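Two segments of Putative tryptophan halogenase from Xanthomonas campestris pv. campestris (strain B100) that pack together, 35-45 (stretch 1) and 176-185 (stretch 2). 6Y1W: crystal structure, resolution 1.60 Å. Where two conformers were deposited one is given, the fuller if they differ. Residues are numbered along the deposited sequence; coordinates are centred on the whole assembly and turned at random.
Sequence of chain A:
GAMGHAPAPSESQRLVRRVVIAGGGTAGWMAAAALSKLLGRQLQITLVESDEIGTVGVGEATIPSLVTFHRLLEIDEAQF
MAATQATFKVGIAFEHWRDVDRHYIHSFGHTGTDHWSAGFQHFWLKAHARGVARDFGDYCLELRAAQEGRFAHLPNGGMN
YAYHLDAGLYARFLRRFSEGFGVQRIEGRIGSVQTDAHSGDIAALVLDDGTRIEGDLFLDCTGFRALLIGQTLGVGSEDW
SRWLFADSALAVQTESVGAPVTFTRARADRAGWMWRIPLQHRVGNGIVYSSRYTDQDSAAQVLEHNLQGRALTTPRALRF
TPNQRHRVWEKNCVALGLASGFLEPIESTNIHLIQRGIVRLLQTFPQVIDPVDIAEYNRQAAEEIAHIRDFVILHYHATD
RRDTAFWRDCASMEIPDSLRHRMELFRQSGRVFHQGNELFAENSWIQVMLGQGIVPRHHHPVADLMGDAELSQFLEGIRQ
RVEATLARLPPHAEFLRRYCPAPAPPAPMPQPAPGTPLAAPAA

Stretch 1 35-45: LSKLLGRQLQI
Stretch 2 176-185: RFSEGFGVQR

Two helix-turn-strand segments of one chain pack side by side, joined by a single direct hydrogen bond between backbones, two bridging waters and a small set of mostly apolar side-chain contacts. They bury 433 Å², both sides summed.

Each stretch enters as the last part of a helix and leaves as the start of a strand. In stretch 1, L35 begins the segment in helical conformation (phi/psi -67/-41). L39 N to L35 O (2.8 Å) and G40 N to S36 O (2.9 Å) continue the helical bonding. The chain then turns, with Q42 N bonded to L39 O at 2.9 Å, and becomes extended at L43 (-119/148). Q44 (-92/117) and I45 (-116/124) form the strand. In stretch 2, R176 to E179 are helical. F181 N bonds to S178 O at 3.0 Å, and G182 N to E179 O at 3.0 Å. V183 N also reaches S178 O, at 3.2 Å. G182 has phi/psi 96/10, where a CB would jam against the carbonyl O of F181; this conformation calls for glycine. V183 (-66/134) leads into the strand at Q184 (-94/119) and R185 (-96/131).

The two stretches run in the same direction, helix beside helix and strand beside strand. The register is set by two pairs: the CA atoms of S36 and F181 lie 5.5 Å apart, those of I45 and V183 5.1 Å. At the strand end, Q184 N donates to I45 O at 2.9 Å, nearly straight at 173°. The same carbonyl accepts a CA-H...O contact from V183, with V183 CA 3.5 Å from I45 O.

The waters extend this backbone link. Water 1 donates to G40 O (2.9 Å) and to F181 O (2.8 Å), joining two carbonyls that cannot bond each other directly. Water 2 accepts from I45 N (2.9 Å) and donates to G182 O (2.9 Å).

S36 (chi1 p) points toward stretch 2. Its CB is 3.4 Å from V183 CG2, and its OG is 3.4 Å from F181 CB. That hydroxyl is hydrogen-bonded elsewhere in the structure, so these are close packing contacts.

F181 (chi1 m, chi2 -72°) points toward stretch 1 and lays one ring face over K37. K37 CA sits 4.0 Å from the F181 ring centroid, 8° off the normal, a CH-pi contact. K37 runs t, p, t, t, and its CD is 3.9 Å from F181 CZ. The aliphatic part of the lysine packs on the aromatic ring. F177 (chi1 t, chi2 -85°) meets the same lysine by its ring edge, CE1 lying 4.0 Å from K37 CB.

G40 leaves no room for a side chain: an ideal CB would lie 3.0 Å from F181 O and 2.5 Å from S36 O, a clash with both. I45 (m, t) and V183 (t) make an apolar contact, CG2 to CG2 at 4.0 Å. Q44 and Q184, both t, t, extend beside each other until Q44 NE2 is 3.7 Å from Q184 NE2, a van der Waals approach.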

ATOM      1  N   LEU A  35      -7.322 -22.992  -6.791  1.00 15.10           N
ATOM      2  CA  LEU A  35      -6.133 -23.846  -6.781  1.00 12.86           C
ATOM      3  C   LEU A  35      -6.104 -24.747  -8.008  1.00 16.19           C
ATOM      4  O   LEU A  35      -5.038 -24.939  -8.611  1.00 16.23           O
ATOM      5  CB  LEU A  35      -6.104 -24.683  -5.495  1.00 15.56           C
ATOM      6  CG  LEU A  35      -4.933 -25.637  -5.331  1.00 25.20           C
ATOM      7  CD1 LEU A  35      -3.647 -24.776  -5.265  1.00 23.64           C
ATOM      8  CD2 LEU A  35      -5.116 -26.478  -4.033  1.00 21.40           C
ATOM      9  N   SER A  36      -7.261 -25.313  -8.398  1.00 13.69           N
ATOM     10  CA  SER A  36      -7.265 -26.231  -9.532  1.00 14.61           C
ATOM     11  C   SER A  36      -7.097 -25.479 -10.845  1.00 16.74           C
ATOM     12  O   SER A  36      -6.410 -25.968 -11.754  1.00 15.51           O
ATOM     13  CB  SER A  36      -8.537 -27.099  -9.541  1.00 16.03           C
ATOM     14  OG  SER A  36      -9.712 -26.319  -9.832  1.00 15.37           O
ATOM     15  N   LYS A  37      -7.694 -24.288 -10.956  1.00 12.82           N
ATOM     16  CA  LYS A  37      -7.498 -23.459 -12.148  1.00 15.59           C
ATOM     17  C   LYS A  37      -6.017 -23.205 -12.400  1.00 18.96           C
ATOM     18  O   LYS A  37      -5.510 -23.470 -13.498  1.00 17.08           O
ATOM     19  CB  LYS A  37      -8.261 -22.129 -11.992  1.00 15.83           C
ATOM     20  CG  LYS A  37      -7.693 -20.946 -12.859  1.00 20.91           C
ATOM     21  CD  LYS A  37      -7.964 -21.157 -14.302  1.00 26.15           C
ATOM     22  CE  LYS A  37      -7.511 -19.948 -15.136  1.00 16.24           C
ATOM     23  NZ  LYS A  37      -7.911 -20.217 -16.497  1.00 21.07           N
ATOM     24  N   LEU A  38      -5.286 -22.794 -11.353  1.00 14.73           N
ATOM     25  CA  LEU A  38      -3.902 -22.359 -11.526  1.00 14.90           C
ATOM     26  C   LEU A  38      -2.921 -23.526 -11.541  1.00 16.02           C
ATOM     27  O   LEU A  38      -1.989 -23.530 -12.346  1.00 16.04           O
ATOM     28  CB  LEU A  38      -3.517 -21.373 -10.423  1.00 12.88           C
ATOM     29  CG  LEU A  38      -2.121 -20.781 -10.512  1.00 16.49           C
ATOM     30  CD1 LEU A  38      -2.048 -19.853 -11.646  1.00 18.67           C
ATOM     31  CD2 LEU A  38      -1.783 -20.082  -9.201  1.00 19.79           C
ATOM     32  N   LEU A  39      -3.097 -24.515 -10.642  1.00 14.72           N
ATOM     33  CA  LEU A  39      -2.075 -25.528 -10.404  1.00 12.63           C
ATOM     34  C   LEU A  39      -2.602 -26.955 -10.553  1.00 13.07           C
ATOM     35  O   LEU A  39      -1.889 -27.900 -10.200  1.00 19.90           O
ATOM     36  CB  LEU A  39      -1.448 -25.342  -8.999  1.00 16.13           C
ATOM     37  CG  LEU A  39      -0.634 -24.053  -8.847  1.00 15.42           C
ATOM     38  CD1 LEU A  39      -0.145 -23.842  -7.417  1.00 18.08           C
ATOM     39  CD2 LEU A  39       0.562 -24.108  -9.796  1.00 17.40           C
ATOM     40  N   GLY A  40      -3.838 -27.139 -11.038  1.00 14.41           N
ATOM     41  CA  GLY A  40      -4.404 -28.479 -11.126  1.00 14.10           C
ATOM     42  C   GLY A  40      -3.622 -29.410 -12.053  1.00 18.67           C
ATOM     43  O   GLY A  40      -3.811 -30.625 -11.993  1.00 18.63           O
ATOM     44  N   ARG A  41      -2.777 -28.868 -12.942  1.00 16.56           N
ATOM     45  CA  ARG A  41      -1.962 -29.779 -13.775  1.00 15.55           C
ATOM     46  C   ARG A  41      -0.801 -30.367 -12.998  1.00 19.75           C
ATOM     47  O   ARG A  41      -0.216 -31.381 -13.420  1.00 23.05           O
ATOM     48  CB  ARG A  41      -1.415 -29.053 -15.011  1.00 15.01           C
ATOM     49  CG  ARG A  41      -2.519 -28.704 -15.968  1.00 16.66           C
ATOM     50  CD  ARG A  41      -2.016 -27.748 -17.066  1.00 25.38           C
ATOM     51  NE  ARG A  41      -0.790 -28.219 -17.697  1.00 31.06           N
ATOM     52  CZ  ARG A  41      -0.759 -28.777 -18.903  1.00 63.70           C
ATOM     53  NH1 ARG A  41      -1.896 -28.924 -19.581  1.00 49.23           N
ATOM     54  NH2 ARG A  41       0.392 -29.191 -19.431  1.00 50.61           N
ATOM     55  N   GLN A  42      -0.453 -29.765 -11.869  1.00 17.43           N
ATOM     56  CA  GLN A  42       0.697 -30.220 -11.105  1.00 20.37           C
ATOM     57  C   GLN A  42       0.335 -30.813  -9.768  1.00 22.49           C
ATOM     58  O   GLN A  42       1.183 -31.463  -9.158  1.00 26.30           O
ATOM     59  CB  GLN A  42       1.660 -29.042 -10.826  1.00 21.77           C
ATOM     60  CG  GLN A  42       2.159 -28.418 -12.065  1.00 27.93           C
ATOM     61  CD  GLN A  42       3.270 -27.404 -11.881  1.00 34.17           C
ATOM     62  OE1 GLN A  42       4.032 -27.197 -12.813  1.00 31.32           O
ATOM     63  NE2 GLN A  42       3.350 -26.744 -10.710  1.00 26.82           N
ATOM     64  N   LEU A  43      -0.886 -30.611  -9.292  1.00 18.59           N
ATOM     65  CA  LEU A  43      -1.269 -31.070  -7.969  1.00 18.09           C
ATOM     66  C   LEU A  43      -2.405 -32.066  -8.060  1.00 19.17           C
ATOM     67  O   LEU A  43      -3.265 -31.970  -8.937  1.00 21.19           O
ATOM     68  CB  LEU A  43      -1.736 -29.891  -7.088  1.00 16.33           C
ATOM     69  CG  LEU A  43      -0.758 -28.750  -6.857  1.00 17.70           C
ATOM     70  CD1 LEU A  43      -1.538 -27.698  -6.081  1.00 18.71           C
ATOM     71  CD2 LEU A  43       0.411 -29.222  -6.042  1.00 20.95           C
ATOM     72  N   GLN A  44      -2.424 -33.003  -7.134  1.00 18.71           N
ATOM     73  CA  GLN A  44      -3.613 -33.808  -6.895  0.60 21.10           C
ATOM     74  C   GLN A  44      -4.416 -33.099  -5.816  1.00 17.14           C
ATOM     75  O   GLN A  44      -3.925 -32.928  -4.699  1.00 18.52           O
ATOM     76  CB  GLN A  44      -3.253 -35.225  -6.451  0.60 22.57           C
ATOM     77  CG  GLN A  44      -4.498 -36.088  -6.174  0.60 28.07           C
ATOM     78  CD  GLN A  44      -4.159 -37.484  -5.691  0.60 34.72           C
ATOM     79  OE1 GLN A  44      -2.981 -37.861  -5.604  0.60 34.74           O
ATOM     80  NE2 GLN A  44      -5.192 -38.268  -5.379  0.60 37.43           N
ATOM     81  N   ILE A  45      -5.621 -32.668  -6.163  1.00 15.58           N
ATOM     82  CA  ILE A  45      -6.449 -31.888  -5.250  1.00 14.59           C
ATOM     83  C   ILE A  45      -7.688 -32.690  -4.922  1.00 17.64           C
ATOM     84  O   ILE A  45      -8.445 -33.064  -5.830  1.00 16.92           O
ATOM     85  CB  ILE A  45      -6.835 -30.535  -5.852  1.00 18.87           C
ATOM     86  CG1 ILE A  45      -5.586 -29.792  -6.290  1.00 16.66           C
ATOM     87  CG2 ILE A  45      -7.659 -29.705  -4.818  1.00 16.97           C
ATOM     88  CD1 ILE A  45      -5.832 -28.656  -7.294  1.00 19.03           C
ATOM     89  N   ARG A 176     -18.702 -27.244  -9.859  1.00 15.16           N
ATOM     90  CA  ARG A 176     -18.697 -27.633 -11.272  1.00 18.92           C
ATOM     91  C   ARG A 176     -17.426 -27.155 -11.959  1.00 23.60           C
ATOM     92  O   ARG A 176     -16.751 -27.910 -12.672  1.00 19.54           O
ATOM     93  CB  ARG A 176     -19.912 -27.040 -11.978  1.00 20.84           C
ATOM     94  CG  ARG A 176     -21.228 -27.686 -11.636  1.00 33.81           C
ATOM     95  CD  ARG A 176     -22.375 -27.085 -12.483  1.00 39.70           C
ATOM     96  NE  ARG A 176     -23.578 -26.863 -11.679  1.00 50.63           N
ATOM     97  CZ  ARG A 176     -24.354 -27.843 -11.220  1.00 55.81           C
ATOM     98  NH1 ARG A 176     -24.054 -29.110 -11.485  1.00 44.12           N
ATOM     99  NH2 ARG A 176     -25.431 -27.560 -10.493  1.00 56.75           N
ATOM    100  N   PHE A 177     -17.087 -25.892 -11.746  1.00 17.62           N
ATOM    101  CA  PHE A 177     -15.829 -25.341 -12.271  1.00 17.71           C
ATOM    102  C   PHE A 177     -14.611 -26.166 -11.839  1.00 19.48           C
ATOM    103  O   PHE A 177     -13.726 -26.477 -12.653  1.00 17.73           O
ATOM    104  CB  PHE A 177     -15.758 -23.888 -11.787  1.00 17.26           C
ATOM    105  CG  PHE A 177     -14.518 -23.104 -12.204  1.00 12.98           C
ATOM    106  CD1 PHE A 177     -13.334 -23.193 -11.446  1.00 13.51           C
ATOM    107  CD2 PHE A 177     -14.528 -22.233 -13.282  1.00 15.98           C
ATOM    108  CE1 PHE A 177     -12.203 -22.445 -11.768  1.00 14.45           C
ATOM    109  CE2 PHE A 177     -13.366 -21.479 -13.617  1.00 14.43           C
ATOM    110  CZ  PHE A 177     -12.214 -21.587 -12.862  1.00 14.92           C
ATOM    111  N   SER A 178     -14.542 -26.493 -10.552  1.00 14.98           N
ATOM    112  CA  SER A 178     -13.403 -27.201  -9.970  1.00 15.99           C
ATOM    113  C   SER A 178     -13.274 -28.625 -10.500  1.00 16.90           C
ATOM    114  O   SER A 178     -12.164 -29.090 -10.774  1.00 17.15           O
ATOM    115  CB  SER A 178     -13.550 -27.248  -8.446  1.00 15.85           C
ATOM    116  OG  SER A 178     -13.571 -25.929  -7.876  1.00 16.21           O
ATOM    117  N   GLU A 179     -14.385 -29.354 -10.572  1.00 22.52           N
ATOM    118  CA  GLU A 179     -14.310 -30.718 -11.068  1.00 22.65           C
ATOM    119  C   GLU A 179     -13.784 -30.729 -12.502  1.00 20.03           C
ATOM    120  O   GLU A 179     -13.088 -31.679 -12.899  1.00 21.16           O
ATOM    121  CB  GLU A 179     -15.683 -31.389 -10.912  1.00 22.74           C
ATOM    122  CG  GLU A 179     -16.008 -31.632  -9.455  1.00 24.10           C
ATOM    123  CD  GLU A 179     -17.400 -32.203  -9.211  1.00 24.31           C
ATOM    124  OE1 GLU A 179     -18.243 -32.192 -10.130  1.00 32.77           O
ATOM    125  OE2 GLU A 179     -17.616 -32.653  -8.074  1.00 25.37           O
ATOM    126  N   GLY A 180     -14.076 -29.667 -13.265  1.00 21.23           N
ATOM    127  CA  GLY A 180     -13.567 -29.522 -14.617  1.00 24.99           C
ATOM    128  C   GLY A 180     -12.062 -29.380 -14.710  1.00 25.49           C
ATOM    129  O   GLY A 180     -11.460 -29.731 -15.728  1.00 27.14           O
ATOM    130  N   PHE A 181     -11.422 -28.885 -13.659  1.00 16.27           N
ATOM    131  CA  PHE A 181      -9.968 -28.844 -13.608  1.00 14.36           C
ATOM    132  C   PHE A 181      -9.378 -30.019 -12.834  1.00 17.90           C
ATOM    133  O   PHE A 181      -8.184 -29.993 -12.508  1.00 19.48           O
ATOM    134  CB  PHE A 181      -9.513 -27.526 -12.987  1.00 17.15           C
ATOM    135  CG  PHE A 181      -9.719 -26.341 -13.887  1.00 14.06           C
ATOM    136  CD1 PHE A 181      -8.929 -26.189 -14.979  1.00 16.26           C
ATOM    137  CD2 PHE A 181     -10.724 -25.391 -13.644  1.00 15.10           C
ATOM    138  CE1 PHE A 181      -9.083 -25.107 -15.824  1.00 17.61           C
ATOM    139  CE2 PHE A 181     -10.883 -24.300 -14.502  1.00 20.63           C
ATOM    140  CZ  PHE A 181     -10.074 -24.162 -15.585  1.00 21.57           C
ATOM    141  N   GLY A 182     -10.171 -31.052 -12.569  1.00 16.50           N
ATOM    142  CA  GLY A 182      -9.669 -32.302 -12.028  1.00 19.72           C
ATOM    143  C   GLY A 182      -9.750 -32.507 -10.526  1.00 20.04           C
ATOM    144  O   GLY A 182      -9.181 -33.489 -10.029  1.00 17.16           O
ATOM    145  N   VAL A 183     -10.448 -31.640  -9.784  1.00 15.94           N
ATOM    146  CA  VAL A 183     -10.569 -31.839  -8.338  1.00 15.92           C
ATOM    147  C   VAL A 183     -11.374 -33.103  -8.088  1.00 16.03           C
ATOM    148  O   VAL A 183     -12.417 -33.334  -8.722  1.00 21.21           O
ATOM    149  CB  VAL A 183     -11.249 -30.627  -7.674  1.00 14.22           C
ATOM    150  CG1 VAL A 183     -11.527 -30.902  -6.183  1.00 18.94           C
ATOM    151  CG2 VAL A 183     -10.351 -29.402  -7.805  1.00 15.37           C
ATOM    152  N   GLN A 184     -10.881 -33.940  -7.177  1.00 16.23           N
ATOM    153  CA  GLN A 184     -11.549 -35.172  -6.797  1.00 19.67           C
ATOM    154  C   GLN A 184     -12.400 -34.893  -5.565  1.00 20.93           C
ATOM    155  O   GLN A 184     -11.857 -34.520  -4.524  1.00 22.95           O
ATOM    156  CB  GLN A 184     -10.518 -36.257  -6.480  1.00 22.28           C
ATOM    157  CG  GLN A 184     -11.161 -37.537  -5.939  1.00 39.88           C
ATOM    158  CD  GLN A 184     -10.146 -38.620  -5.578  1.00 66.25           C
ATOM    159  OE1 GLN A 184     -10.522 -39.766  -5.328  1.00 45.62           O
ATOM    160  NE2 GLN A 184      -8.857 -38.258  -5.539  1.00 61.07           N
ATOM    161  N   ARG A 185     -13.715 -35.086  -5.673  1.00 20.30           N
ATOM    162  CA  ARG A 185     -14.614 -34.877  -4.543  1.00 18.57           C
ATOM    163  C   ARG A 185     -14.861 -36.215  -3.856  1.00 22.53           C
ATOM    164  O   ARG A 185     -15.123 -37.217  -4.529  1.00 22.69           O
ATOM    165  CB  ARG A 185     -15.935 -34.259  -4.993  1.00 20.01           C
ATOM    166  CG  ARG A 185     -16.891 -34.005  -3.843  1.00 22.68           C
ATOM    167  CD  ARG A 185     -18.207 -33.474  -4.373  1.00 21.82           C
ATOM    168  NE  ARG A 185     -19.181 -33.230  -3.316  1.00 23.45           N
ATOM    169  CZ  ARG A 185     -20.166 -34.054  -2.968  1.00 26.30           C
ATOM    170  NH1 ARG A 185     -20.321 -35.229  -3.581  1.00 27.66           N
ATOM    171  NH2 ARG A 185     -20.993 -33.702  -1.991  1.00 24.79           N
TER
HETATM  172  O   HOH W   1      -6.382 -31.051 -10.622  1.00 26.57           O
HETATM  173  O   HOH W   2      -6.601 -33.141  -8.806  1.00 24.65           O